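Local coordinates for protein putative Phosphoglycerate mutase (Plasmodium falciparum, PDB 3EOZ) that is classed as a phosphoglycerate mutase but probably acts as a protein serine/threonine phosphatase of the histidine phosphatase superfamily, at residues 72-77 / 82-87; 54-59 / 182-187; 138-143 / 163-168; 23-28 / 58-63. All blocks are in the same frame, centred on the assembly; numbering follows the deposited sequence. Where two conformers were deposited one is given.

Contact 1 (72-77 / 82-87)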
loop_
_atom_site.group_PDB
_atom_site.type_symbol
_atom_site.label_atom_id
_atom_site.label_comp_id
_atom_site.label_asym_id
_atom_site.label_seq_id
_atom_site.Cartn_x
_atom_site.Cartn_y
_atom_site.Cartn_z
ATOM N N ILE B 72 -3.670 -5.891 29.621
ATOM C CA ILE B 72 -2.691 -5.460 28.665
ATOM C C ILE B 72 -1.782 -6.667 28.441
ATOM O O ILE B 72 -1.110 -7.117 29.369
ATOM C CB ILE B 72 -1.893 -4.264 29.199
ATOM C CG1 ILE B 72 -2.821 -3.059 29.416
ATOM C CG2 ILE B 72 -0.792 -3.878 28.233
ATOM C CD1 ILE B 72 -2.150 -1.877 30.110
ATOM N N TYR B 73 -1.773 -7.208 27.224
ATOM C CA TYR B 73 -0.956 -8.396 26.919
ATOM C C TYR B 73 0.392 -8.019 26.340
ATOM O O TYR B 73 0.523 -6.977 25.701
ATOM C CB TYR B 73 -1.671 -9.294 25.929
ATOM C CG TYR B 73 -2.949 -9.874 26.442
ATOM C CD1 TYR B 73 -4.177 -9.313 26.112
ATOM C CD2 TYR B 73 -2.939 -10.988 27.253
ATOM C CE1 TYR B 73 -5.369 -9.854 26.567
ATOM C CE2 TYR B 73 -4.119 -11.539 27.714
ATOM C CZ TYR B 73 -5.335 -10.962 27.374
ATOM O OH TYR B 73 -6.494 -11.520 27.835
ATOM N N HIS B 74 1.398 -8.865 26.546
ATOM C CA HIS B 74 2.714 -8.594 25.990
ATOM C C HIS B 74 3.558 -9.841 25.903
ATOM O O HIS B 74 3.214 -10.876 26.447
ATOM C CB HIS B 74 3.431 -7.528 26.819
ATOM C CG HIS B 74 3.691 -7.946 28.231
ATOM N ND1 HIS B 74 4.786 -8.705 28.590
ATOM C CD2 HIS B 74 2.992 -7.723 29.370
ATOM C CE1 HIS B 74 4.740 -8.945 29.888
ATOM N NE2 HIS B 74 3.664 -8.355 30.383
ATOM N N SER B 75 4.672 -9.735 25.198
ATOM C CA SER B 75 5.596 -10.865 25.034
ATOM C C SER B 75 6.590 -10.944 26.212
ATOM O O SER B 75 6.543 -10.132 27.124
ATOM C CB SER B 75 6.370 -10.702 23.728
ATOM O OG SER B 75 7.382 -9.717 23.887
ATOM N N ASP B 76 7.498 -11.916 26.154
ATOM C CA ASP B 76 8.600 -12.022 27.109
ATOM C C ASP B 76 9.643 -10.932 26.950
ATOM O O ASP B 76 10.416 -10.711 27.875
ATOM C CB ASP B 76 9.335 -13.349 26.943
ATOM C CG ASP B 76 8.518 -14.536 27.383
ATOM O OD1 ASP B 76 7.500 -14.326 28.069
ATOM O OD2 ASP B 76 8.904 -15.678 27.049
HETATM N N MSE B 77 9.684 -10.260 25.798
HETATM C CA MSE B 77 10.763 -9.314 25.495
HETATM C C MSE B 77 10.737 -8.128 26.424
HETATM O O MSE B 77 9.662 -7.582 26.722
HETATM C CB MSE B 77 10.668 -8.778 24.072
HETATM C CG MSE B 77 11.270 -9.661 23.008
HETATM SE SE MSE B 77 10.503 -11.427 22.958
HETATM C CE MSE B 77 12.120 -12.455 23.395
ATOM N N GLU B 82 8.543 -3.404 29.012
ATOM C CA GLU B 82 8.777 -1.991 29.246
ATOM C C GLU B 82 7.603 -1.138 28.743
ATOM O O GLU B 82 7.026 -0.347 29.505
ATOM C CB GLU B 82 10.083 -1.579 28.562
ATOM C CG GLU B 82 10.973 -0.689 29.389
ATOM C CD GLU B 82 12.439 -0.742 28.955
ATOM O OE1 GLU B 82 12.936 -1.826 28.556
ATOM O OE2 GLU B 82 13.105 0.314 29.037
ATOM N N THR B 83 7.241 -1.323 27.470
ATOM C CA THR B 83 6.131 -0.596 26.847
ATOM C C THR B 83 4.838 -0.849 27.607
ATOM O O THR B 83 4.079 0.082 27.864
ATOM C CB THR B 83 5.976 -0.995 25.333
ATOM O OG1 THR B 83 7.151 -0.600 24.615
ATOM C CG2 THR B 83 4.763 -0.347 24.693
ATOM N N ALA B 84 4.596 -2.111 27.971
ATOM C CA ALA B 84 3.430 -2.470 28.791
ATOM C C ALA B 84 3.428 -1.668 30.098
ATOM O O ALA B 84 2.425 -1.049 30.458
ATOM C CB ALA B 84 3.417 -3.956 29.076
ATOM N N ASN B 85 4.569 -1.666 30.784
ATOM C CA ASN B 85 4.718 -0.909 32.022
ATOM C C ASN B 85 4.331 0.561 31.845
ATOM O O ASN B 85 3.432 1.046 32.517
ATOM C CB ASN B 85 6.146 -1.022 32.560
ATOM C CG ASN B 85 6.297 -2.125 33.593
ATOM O OD1 ASN B 85 6.774 -3.231 33.285
ATOM N ND2 ASN B 85 5.894 -1.828 34.835
ATOM N N ILE B 86 5.002 1.250 30.924
ATOM C CA ILE B 86 4.733 2.658 30.662
ATOM C C ILE B 86 3.247 2.883 30.348
ATOM O O ILE B 86 2.651 3.886 30.776
ATOM C CB ILE B 86 5.609 3.165 29.500
ATOM C CG1 ILE B 86 7.089 3.151 29.896
ATOM C CG2 ILE B 86 5.203 4.573 29.071
ATOM C CD1 ILE B 86 8.054 3.346 28.728
ATOM N N ILE B 87 2.639 1.943 29.613
ATOM C CA ILE B 87 1.210 2.049 29.260
ATOM C C ILE B 87 0.305 1.774 30.467
ATOM O O ILE B 87 -0.742 2.404 30.578
ATOM C CB ILE B 87 0.841 1.172 28.007
ATOM C CG1 ILE B 87 1.350 1.860 26.735
ATOM C CG2 ILE B 87 -0.665 0.959 27.872
ATOM C CD1 ILE B 87 1.352 0.984 25.492
#

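Contact 2 (54-59 / 182-187)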
loop_
_atom_site.group_PDB
_atom_site.type_symbol
_atom_site.label_atom_id
_atom_site.label_comp_id
_atom_site.label_asym_id
_atom_site.label_seq_id
_atom_site.Cartn_x
_atom_site.Cartn_y
_atom_site.Cartn_z
ATOM N N ASP B 54 4.903 6.407 25.910
ATOM C CA ASP B 54 4.170 7.293 26.782
ATOM C C ASP B 54 3.134 8.139 26.053
ATOM O O ASP B 54 2.018 8.301 26.546
ATOM C CB ASP B 54 5.127 8.175 27.584
ATOM C CG ASP B 54 4.493 8.675 28.844
ATOM O OD1 ASP B 54 4.686 8.033 29.902
ATOM O OD2 ASP B 54 3.741 9.667 28.747
ATOM N N ILE B 55 3.479 8.670 24.881
ATOM C CA ILE B 55 2.476 9.369 24.061
ATOM C C ILE B 55 1.370 8.418 23.599
ATOM O O ILE B 55 0.189 8.787 23.606
ATOM C CB ILE B 55 3.107 10.133 22.859
ATOM C CG1 ILE B 55 3.438 11.570 23.273
ATOM C CG2 ILE B 55 2.139 10.209 21.689
ATOM C CD1 ILE B 55 2.188 12.379 23.781
ATOM N N THR B 56 1.755 7.198 23.215
ATOM C CA THR B 56 0.777 6.147 22.884
ATOM C C THR B 56 -0.194 5.920 24.037
ATOM O O THR B 56 -1.416 5.929 23.845
ATOM C CB THR B 56 1.453 4.789 22.584
ATOM O OG1 THR B 56 2.518 4.961 21.645
ATOM C CG2 THR B 56 0.448 3.800 22.042
ATOM N N GLY B 57 0.368 5.702 25.230
ATOM C CA GLY B 57 -0.422 5.512 26.452
ATOM C C GLY B 57 -1.417 6.634 26.660
ATOM O O GLY B 57 -2.595 6.389 26.928
ATOM N N LYS B 58 -0.936 7.868 26.516
ATOM C CA LYS B 58 -1.785 9.051 26.633
ATOM C C LYS B 58 -2.946 8.964 25.654
ATOM O O LYS B 58 -4.113 9.104 26.047
ATOM C CB LYS B 58 -0.971 10.342 26.419
ATOM N N LYS B 59 -2.620 8.694 24.391
ATOM C CA LYS B 59 -3.625 8.588 23.313
ATOM C C LYS B 59 -4.660 7.501 23.569
ATOM O O LYS B 59 -5.855 7.716 23.362
ATOM C CB LYS B 59 -2.949 8.304 21.963
ATOM C CG LYS B 59 -3.855 8.577 20.758
ATOM C CD LYS B 59 -3.791 10.048 20.389
ATOM C CE LYS B 59 -4.994 10.502 19.632
ATOM N NZ LYS B 59 -4.904 11.975 19.474
ATOM N N CYS B 182 1.944 3.308 12.026
ATOM C CA CYS B 182 0.918 3.439 13.065
ATOM C C CYS B 182 1.318 2.704 14.333
ATOM O O CYS B 182 1.869 1.583 14.278
ATOM C CB CYS B 182 -0.410 2.872 12.573
ATOM S SG CYS B 182 -1.075 3.715 11.142
ATOM N N GLY B 183 1.021 3.326 15.470
ATOM C CA GLY B 183 1.285 2.726 16.773
ATOM C C GLY B 183 0.055 2.117 17.417
ATOM O O GLY B 183 0.179 1.259 18.292
ATOM N N ILE B 184 -1.135 2.562 17.011
ATOM C CA ILE B 184 -2.388 1.966 17.478
ATOM C C ILE B 184 -3.200 1.548 16.252
ATOM O O ILE B 184 -3.407 2.330 15.325
ATOM C CB ILE B 184 -3.242 2.946 18.369
ATOM C CG1 ILE B 184 -2.422 3.518 19.538
ATOM C CG2 ILE B 184 -4.498 2.269 18.890
ATOM C CD1 ILE B 184 -3.087 4.747 20.218
ATOM N N THR B 185 -3.674 0.326 16.259
ATOM C CA THR B 185 -4.529 -0.179 15.227
ATOM C C THR B 185 -5.696 -0.821 15.902
ATOM O O THR B 185 -5.533 -1.730 16.636
ATOM C CB THR B 185 -3.828 -1.207 14.409
ATOM O OG1 THR B 185 -2.642 -0.648 13.900
ATOM C CG2 THR B 185 -4.638 -1.588 13.273
ATOM N N TRP B 186 -6.883 -0.343 15.627
ATOM C CA TRP B 186 -8.057 -0.767 16.334
ATOM C C TRP B 186 -9.094 -1.293 15.366
ATOM O O TRP B 186 -9.620 -0.564 14.599
ATOM C CB TRP B 186 -8.568 0.440 17.100
ATOM C CG TRP B 186 -9.804 0.289 17.832
ATOM C CD1 TRP B 186 -10.661 -0.721 17.760
ATOM C CD2 TRP B 186 -10.362 1.216 18.746
ATOM N NE1 TRP B 186 -11.718 -0.506 18.567
ATOM C CE2 TRP B 186 -11.553 0.685 19.194
ATOM C CE3 TRP B 186 -9.955 2.444 19.239
ATOM C CZ2 TRP B 186 -12.347 1.323 20.109
ATOM C CZ3 TRP B 186 -10.741 3.074 20.142
ATOM C CH2 TRP B 186 -11.926 2.518 20.569
ATOM N N LEU B 187 -9.394 -2.571 15.413
ATOM C CA LEU B 187 -10.366 -3.118 14.503
ATOM C C LEU B 187 -11.715 -3.362 15.105
ATOM O O LEU B 187 -11.811 -3.645 16.245
ATOM C CB LEU B 187 -9.875 -4.425 13.958
ATOM C CG LEU B 187 -8.574 -4.349 13.222
ATOM C CD1 LEU B 187 -7.507 -4.156 14.223
ATOM C CD2 LEU B 187 -8.362 -5.592 12.448
#

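Contact 3 (138-143 / 163-168). With PO4 (phosphate ion), chain D.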
loop_
_atom_site.group_PDB
_atom_site.type_symbol
_atom_site.label_atom_id
_atom_site.label_comp_id
_atom_site.label_asym_id
_atom_site.label_seq_id
_atom_site.Cartn_x
_atom_site.Cartn_y
_atom_site.Cartn_z
ATOM N N TYR B 138 -6.370 -13.723 20.162
ATOM C CA TYR B 138 -6.694 -12.314 20.162
ATOM C C TYR B 138 -7.697 -11.950 19.086
ATOM O O TYR B 138 -8.407 -10.954 19.223
ATOM C CB TYR B 138 -5.408 -11.486 20.090
ATOM C CG TYR B 138 -4.476 -11.808 21.246
ATOM C CD1 TYR B 138 -4.782 -11.399 22.547
ATOM C CD2 TYR B 138 -3.320 -12.545 21.050
ATOM C CE1 TYR B 138 -3.942 -11.704 23.626
ATOM C CE2 TYR B 138 -2.477 -12.858 22.107
ATOM C CZ TYR B 138 -2.792 -12.427 23.407
ATOM O OH TYR B 138 -1.956 -12.734 24.464
ATOM N N PHE B 139 -7.810 -12.771 18.040
ATOM C CA PHE B 139 -8.790 -12.470 16.980
ATOM C C PHE B 139 -10.063 -13.323 16.986
ATOM O O PHE B 139 -11.097 -12.841 16.567
ATOM C CB PHE B 139 -8.141 -12.477 15.598
ATOM C CG PHE B 139 -7.276 -11.293 15.344
ATOM C CD1 PHE B 139 -7.726 -10.244 14.547
ATOM C CD2 PHE B 139 -6.026 -11.204 15.916
ATOM C CE1 PHE B 139 -6.923 -9.115 14.324
ATOM C CE2 PHE B 139 -5.219 -10.097 15.691
ATOM C CZ PHE B 139 -5.663 -9.050 14.888
ATOM N N TYR B 140 -10.010 -14.563 17.456
ATOM C CA TYR B 140 -11.217 -15.389 17.496
ATOM C C TYR B 140 -11.874 -15.473 18.874
ATOM O O TYR B 140 -13.082 -15.496 18.979
ATOM C CB TYR B 140 -10.923 -16.818 17.035
ATOM C CG TYR B 140 -10.491 -16.998 15.592
ATOM C CD1 TYR B 140 -10.605 -15.973 14.644
ATOM C CD2 TYR B 140 -9.995 -18.225 15.174
ATOM C CE1 TYR B 140 -10.204 -16.169 13.326
ATOM C CE2 TYR B 140 -9.601 -18.440 13.867
ATOM C CZ TYR B 140 -9.707 -17.412 12.945
ATOM O OH TYR B 140 -9.299 -17.650 11.657
ATOM N N LYS B 141 -11.075 -15.558 19.925
ATOM C CA LYS B 141 -11.597 -15.845 21.262
ATOM C C LYS B 141 -12.767 -14.896 21.552
ATOM O O LYS B 141 -12.591 -13.677 21.486
ATOM C CB LYS B 141 -10.487 -15.703 22.311
ATOM C CG LYS B 141 -10.714 -16.481 23.613
ATOM C CD LYS B 141 -9.399 -17.109 24.149
ATOM C CE LYS B 141 -8.873 -16.410 25.407
ATOM N NZ LYS B 141 -7.624 -17.049 25.943
ATOM N N PRO B 142 -13.968 -15.460 21.824
ATOM C CA PRO B 142 -15.230 -14.734 21.993
ATOM C C PRO B 142 -15.127 -13.473 22.828
ATOM O O PRO B 142 -14.436 -13.472 23.859
ATOM C CB PRO B 142 -16.119 -15.750 22.710
ATOM C CG PRO B 142 -15.675 -17.062 22.173
ATOM C CD PRO B 142 -14.186 -16.922 21.881
ATOM N N SER B 143 -15.820 -12.424 22.378
ATOM C CA SER B 143 -15.781 -11.107 23.017
ATOM C C SER B 143 -16.900 -10.977 24.051
ATOM O O SER B 143 -17.843 -11.779 24.055
ATOM C CB SER B 143 -15.923 -10.007 21.957
ATOM N N LEU B 163 -2.213 -8.605 10.837
ATOM C CA LEU B 163 -2.982 -7.739 9.941
ATOM C C LEU B 163 -2.975 -8.264 8.519
ATOM O O LEU B 163 -3.996 -8.197 7.833
ATOM C CB LEU B 163 -2.477 -6.299 10.001
ATOM C CG LEU B 163 -2.768 -5.573 11.320
ATOM C CD1 LEU B 163 -2.201 -4.157 11.288
ATOM C CD2 LEU B 163 -4.242 -5.515 11.587
ATOM N N CYS B 164 -1.844 -8.798 8.067
ATOM C CA CYS B 164 -1.832 -9.448 6.745
ATOM C C CYS B 164 -2.907 -10.528 6.700
ATOM O O CYS B 164 -3.664 -10.653 5.721
ATOM C CB CYS B 164 -0.455 -10.054 6.402
ATOM S SG CYS B 164 0.779 -8.828 5.921
ATOM N N ARG B 165 -2.980 -11.287 7.786
ATOM C CA ARG B 165 -3.920 -12.388 7.882
ATOM C C ARG B 165 -5.369 -11.888 8.090
ATOM O O ARG B 165 -6.263 -12.249 7.327
ATOM C CB ARG B 165 -3.468 -13.333 8.984
ATOM C CG ARG B 165 -4.375 -14.490 9.158
ATOM C CD ARG B 165 -3.779 -15.575 10.048
ATOM N NE ARG B 165 -4.787 -16.622 10.244
ATOM C CZ ARG B 165 -4.619 -17.703 10.990
ATOM N NH1 ARG B 165 -3.476 -17.905 11.632
ATOM N NH2 ARG B 165 -5.612 -18.568 11.114
ATOM N N ALA B 166 -5.597 -11.014 9.065
ATOM C CA ALA B 166 -6.969 -10.555 9.354
ATOM C C ALA B 166 -7.580 -9.763 8.205
ATOM O O ALA B 166 -8.781 -9.864 7.929
ATOM C CB ALA B 166 -7.010 -9.709 10.673
ATOM N N LEU B 167 -6.766 -8.941 7.550
ATOM C CA LEU B 167 -7.285 -8.054 6.510
ATOM C C LEU B 167 -7.061 -8.625 5.113
ATOM O O LEU B 167 -7.452 -8.012 4.126
ATOM C CB LEU B 167 -6.686 -6.662 6.642
ATOM C CG LEU B 167 -6.877 -6.040 8.023
ATOM C CD1 LEU B 167 -6.162 -4.736 8.080
ATOM C CD2 LEU B 167 -8.367 -5.868 8.366
ATOM N N GLN B 168 -6.482 -9.820 5.041
ATOM C CA GLN B 168 -6.205 -10.468 3.741
ATOM C C GLN B 168 -5.452 -9.535 2.827
ATOM O O GLN B 168 -5.870 -9.296 1.710
ATOM C CB GLN B 168 -7.503 -10.882 3.053
ATOM C CG GLN B 168 -8.460 -11.692 3.906
ATOM C CD GLN B 168 -9.802 -11.845 3.213
ATOM O OE1 GLN B 168 -9.926 -12.610 2.245
ATOM N NE2 GLN B 168 -10.813 -11.101 3.688
HETATM P P PO4 D . -8.406 -16.183 8.917
HETATM O O1 PO4 D . -9.098 -16.305 7.575
HETATM O O2 PO4 D . -8.898 -14.935 9.630
HETATM O O3 PO4 D . -8.749 -17.398 9.739
HETATM O O4 PO4 D . -6.911 -16.191 8.686
#

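Contact 4 (23-28 / 58-63)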
loop_
_atom_site.group_PDB
_atom_site.type_symbol
_atom_site.label_atom_id
_atom_site.label_comp_id
_atom_site.label_asym_id
_atom_site.label_seq_id
_atom_site.Cartn_x
_atom_site.Cartn_y
_atom_site.Cartn_z
ATOM N N HIS B 23 -14.000 -6.300 18.892
ATOM C CA HIS B 23 -13.002 -5.255 18.725
ATOM C C HIS B 23 -11.627 -5.698 19.226
ATOM O O HIS B 23 -11.512 -6.423 20.212
ATOM C CB HIS B 23 -13.439 -3.940 19.355
ATOM C CG HIS B 23 -13.837 -4.059 20.787
ATOM N ND1 HIS B 23 -13.097 -4.779 21.701
ATOM C CD2 HIS B 23 -14.884 -3.535 21.472
ATOM C CE1 HIS B 23 -13.681 -4.711 22.884
ATOM N NE2 HIS B 23 -14.764 -3.958 22.774
ATOM N N ILE B 24 -10.590 -5.282 18.506
ATOM C CA ILE B 24 -9.240 -5.715 18.780
ATOM C C ILE B 24 -8.374 -4.492 18.692
ATOM O O ILE B 24 -8.568 -3.657 17.808
ATOM C CB ILE B 24 -8.765 -6.760 17.762
ATOM C CG1 ILE B 24 -9.729 -7.972 17.747
ATOM C CG2 ILE B 24 -7.328 -7.194 18.090
ATOM C CD1 ILE B 24 -9.972 -8.576 16.402
ATOM N N ILE B 25 -7.437 -4.365 19.623
ATOM C CA ILE B 25 -6.531 -3.240 19.635
ATOM C C ILE B 25 -5.101 -3.715 19.713
ATOM O O ILE B 25 -4.703 -4.358 20.668
ATOM C CB ILE B 25 -6.829 -2.291 20.792
ATOM C CG1 ILE B 25 -8.244 -1.726 20.642
ATOM C CG2 ILE B 25 -5.829 -1.154 20.814
ATOM C CD1 ILE B 25 -8.631 -0.740 21.726
ATOM N N LEU B 26 -4.330 -3.373 18.692
ATOM C CA LEU B 26 -2.930 -3.755 18.614
ATOM C C LEU B 26 -2.093 -2.512 18.858
ATOM O O LEU B 26 -2.397 -1.461 18.333
ATOM C CB LEU B 26 -2.615 -4.351 17.237
ATOM C CG LEU B 26 -3.481 -5.528 16.772
ATOM C CD1 LEU B 26 -2.921 -6.180 15.459
ATOM C CD2 LEU B 26 -3.646 -6.576 17.909
ATOM N N VAL B 27 -1.060 -2.637 19.683
ATOM C CA VAL B 27 -0.214 -1.514 20.052
ATOM C C VAL B 27 1.221 -1.912 19.823
ATOM O O VAL B 27 1.660 -2.897 20.388
ATOM C CB VAL B 27 -0.427 -1.114 21.531
ATOM C CG1 VAL B 27 0.364 0.157 21.872
ATOM C CG2 VAL B 27 -1.936 -0.926 21.820
ATOM N N ARG B 28 1.936 -1.169 18.975
ATOM C CA ARG B 28 3.350 -1.415 18.653
ATOM C C ARG B 28 4.271 -0.914 19.783
ATOM O O ARG B 28 3.894 -0.018 20.540
ATOM C CB ARG B 28 3.692 -0.729 17.307
ATOM C CG ARG B 28 5.190 -0.591 16.977
ATOM C CD ARG B 28 5.502 -0.565 15.471
ATOM N NE ARG B 28 4.983 0.611 14.779
ATOM C CZ ARG B 28 5.642 1.755 14.633
ATOM N NH1 ARG B 28 6.858 1.897 15.142
ATOM N NH2 ARG B 28 5.078 2.760 13.981
ATOM N N LYS B 58 -0.936 7.868 26.516
ATOM C CA LYS B 58 -1.785 9.051 26.633
ATOM C C LYS B 58 -2.946 8.964 25.654
ATOM O O LYS B 58 -4.113 9.104 26.047
ATOM C CB LYS B 58 -0.971 10.342 26.419
ATOM N N LYS B 59 -2.620 8.694 24.391
ATOM C CA LYS B 59 -3.625 8.588 23.313
ATOM C C LYS B 59 -4.660 7.501 23.569
ATOM O O LYS B 59 -5.855 7.716 23.362
ATOM C CB LYS B 59 -2.949 8.304 21.963
ATOM C CG LYS B 59 -3.855 8.577 20.758
ATOM C CD LYS B 59 -3.791 10.048 20.389
ATOM C CE LYS B 59 -4.994 10.502 19.632
ATOM N NZ LYS B 59 -4.904 11.975 19.474
ATOM N N LEU B 60 -4.191 6.333 23.997
ATOM C CA LEU B 60 -5.084 5.238 24.381
ATOM C C LEU B 60 -6.061 5.681 25.468
ATOM O O LEU B 60 -7.274 5.484 25.327
ATOM C CB LEU B 60 -4.284 4.020 24.837
ATOM C CG LEU B 60 -3.530 3.324 23.703
ATOM C CD1 LEU B 60 -2.324 2.544 24.211
ATOM C CD2 LEU B 60 -4.476 2.415 22.925
ATOM N N LYS B 61 -5.547 6.298 26.537
ATOM C CA LYS B 61 -6.427 6.804 27.608
ATOM C C LYS B 61 -7.457 7.779 27.039
ATOM O O LYS B 61 -8.631 7.750 27.427
ATOM C CB LYS B 61 -5.633 7.463 28.747
ATOM N N ASP B 62 -7.033 8.615 26.097
ATOM C CA ASP B 62 -7.960 9.556 25.471
ATOM C C ASP B 62 -9.040 8.854 24.660
ATOM O O ASP B 62 -10.215 9.183 24.789
ATOM C CB ASP B 62 -7.219 10.587 24.616
ATOM C CG ASP B 62 -6.480 11.615 25.456
ATOM O OD1 ASP B 62 -6.767 11.716 26.674
ATOM O OD2 ASP B 62 -5.611 12.331 24.899
ATOM N N ILE B 63 -8.654 7.879 23.840
ATOM C CA ILE B 63 -9.618 7.225 22.940
ATOM C C ILE B 63 -10.463 6.134 23.622
ATOM O O ILE B 63 -11.512 5.743 23.104
ATOM C CB ILE B 63 -8.928 6.684 21.662
ATOM C CG1 ILE B 63 -7.991 5.520 21.979
ATOM C CG2 ILE B 63 -8.153 7.801 20.962
ATOM C CD1 ILE B 63 -7.139 5.119 20.809
#

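Contact 1 (72-77 / 82-87)
Strand 72-74 and helix 82-87 run nearly antiparallel, at 166° with 8.8 Å between their axes, and come closest where the CA atoms of His74 and Ala84 lie 6.8 Å apart. This is the first half of a beta-alpha-beta crossover: the strand ends, a short turn reverses the chain, and helix 78-88 leads back over the sheet toward strand 95-98. Ala84 suits the close approach, because its single methyl fits against the imidazole, with CB 3.8 Å from His74 CD2 in an oblique approach. His74 holds its ring between the backbone N and the carbonyl carbon (chi1 63°), the crowded position. There ND1 donates to Ser75 O at 2.7 Å, with the acceptor close to the ring plane, and this bond restrains the ring's rotation. Farther back along the strand, Ile72 CD1 reaches Ile87 CG2 at 3.9 Å, two branched chains crossing obliquely, and both lie on Ile153 of the next strand. Beyond His74, Ser75 OG accepts from Met77 N, an ST turn just before the helix whose N-cap is the selenomethionine at 77. No hydrogen bond joins strand to helix, so their cohesion here is hydrophobic, while the polar bonds shape the turn between them.

Contact 2 (54-59 / 182-187)
No ring or other flat group takes part where Thr56 and Lys59 meet Ile184: neither face nor edge is involved, and the meeting is aliphatic throughout. It belongs to the layered alpha/beta fold of the histidine phosphatases, with helix 49-64 lying over the central sheet and strand 182-189 supplying Ile184, a beta-branched residue at home in a strand. Ile184 sits beside Gly183 in a classic beta bulge facing Phe200. Its CG1 stands anti to the carbonyl carbon (chi1 -53°), sending CD1 out to the helix, where it ends 3.9 Å from Lys59 CG. The lysine contributes only its first methylenes, crossing the isoleucine at about a right angle; a bend at chi2 (85°) then turns the rest of the chain away, so one residue serves both the sheet and the exposed surface. Thr56 likewise divides its branches. OG1 donates to Gln52 O one turn earlier in the helix and makes a weak hydrogen bond to a glycerol, probably from the crystallisation liquor. The methyl is left for the sheet, where Thr56 also touches Val27 on the adjacent strand. Threonine and isoleucine slide past each other in opposite directions, Thr56 CG2 lying 3.8 Å from Ile184 CG1.

Contact 3 (138-143 / 163-168)
This is a partly buried contact between two helix ends, with Phe139 packed on Ala166 and a phosphate ion lying between Tyr140 and Arg165. Helices 114-139 and 156-166 lie on one side of the central sheet, and both finish here. Phe139 is the inner element: its CG stands anti to the carbonyl carbon (chi1 -73°), and the ring reaches the second helix with CE1 3.7 Å from Ala166 CB. The methyl approaches the ring obliquely. A small residue allows the helix to come this near, and the large ring spans what remains, stacking on Tyr135 and meeting Phe162 edge-to-face. Leu26 of the sheet also touches it.

At the rim the chemistry turns polar. Arg165 extends from CG to NE, and NE donates to phosphate O4 at 2.7 Å along a nearly straight line (166°). Its NH1 is engaged by Asn132 OD1 and Tyr161 OH, so the guanidinium is gripped on two nitrogens and held in orientation. Tyr135 OH also binds the anion. Tyr140 brings its hydroxyl toward phosphate O3, near its ring plane, but the modelled separation is too short to trust. The helix closes after Ala166 in a Schellman motif with Gln168 at positive phi, and Gln168 OE1 accepts from Arg28 of a second subunit.

The ion bound by Arg165 NE and Tyr135 OH probably came from the crystallisation liquor, so no physiological role can be read from it. The arginine's positive charge is consistent with phosphate settling here, beside a hydrophobic join.

Contact 4 (23-28 / 58-63)
Leu60 carries CG anti to its carbonyl carbon (chi1 -70°) and opens its two methyls toward strand 23-28: CD1 lies on Val27, and CD2 lies between Val27 and Ile25. On the strand, Val27 has CG1 anti to the backbone N (chi1 -174°), a torsion that turns both of its methyls to Leu60 CD1. The arrangement is a helix laid on a beta-sheet in the alpha/beta fold of the histidine phosphatase superfamily: helix 49-64 over the inner strand 22-28.

Ile25 and Val27 face this helix, whereas Leu26 between them faces the other side of the sheet, where Phe162 and Leu163 of helix 156-166 receive it. Beta-branched residues suit the helix-facing positions, since they are well accommodated in extended chain and present broad aliphatic surfaces. Leucine suits the helical position for the opposite reason: its branching lies one atom farther out, which lets the fork bridge the considerable gap between the backbones, with 9.4 Å from Val27 CA to Leu60 CA. Leu60 also touches Leu151 and Ile184, on the strands flanking 22-28, and Phe91 of a loop.

The strand is hydrogen-bonded on both edges, to Val152 and Cys154 on one and to Leu187 and Thr185 on the other, as expected of a central strand. It leads directly into the family's Arg-His-Gly signature, which begins at Arg28 and in relatives carries the histidine that takes up phosphate. The fork of the leucine straddles the two strand residues somewhat loosely: Leu60 CD1 lies 4.2 Å from Val27 CG2, and Leu60 CD2 lies 4.4 Å from Ile25 CG2.

In the fold
The four contacts dress both sides of one mixed sheet. Contacts 2 and 4 have centres about 4 Å apart: they share helix 49-64 and use the neighbouring strands 182-189 and 22-28. Contact 1, its centre about 13 Å from either, lies on the same side, where Ile87 touches Val27 and Leu60. Contact 3 lies on the other side, with its centre about 16 to 20 Å from the others, yet Phe139 and Leu163 reach the same two strands. Along the chain contact 4 closes before contact 1, which closes before contact 3; contact 2 encloses contacts 1 and 3, bringing the late strand 182-189 back against the early helix 49-64 within the histidine phosphatase domain.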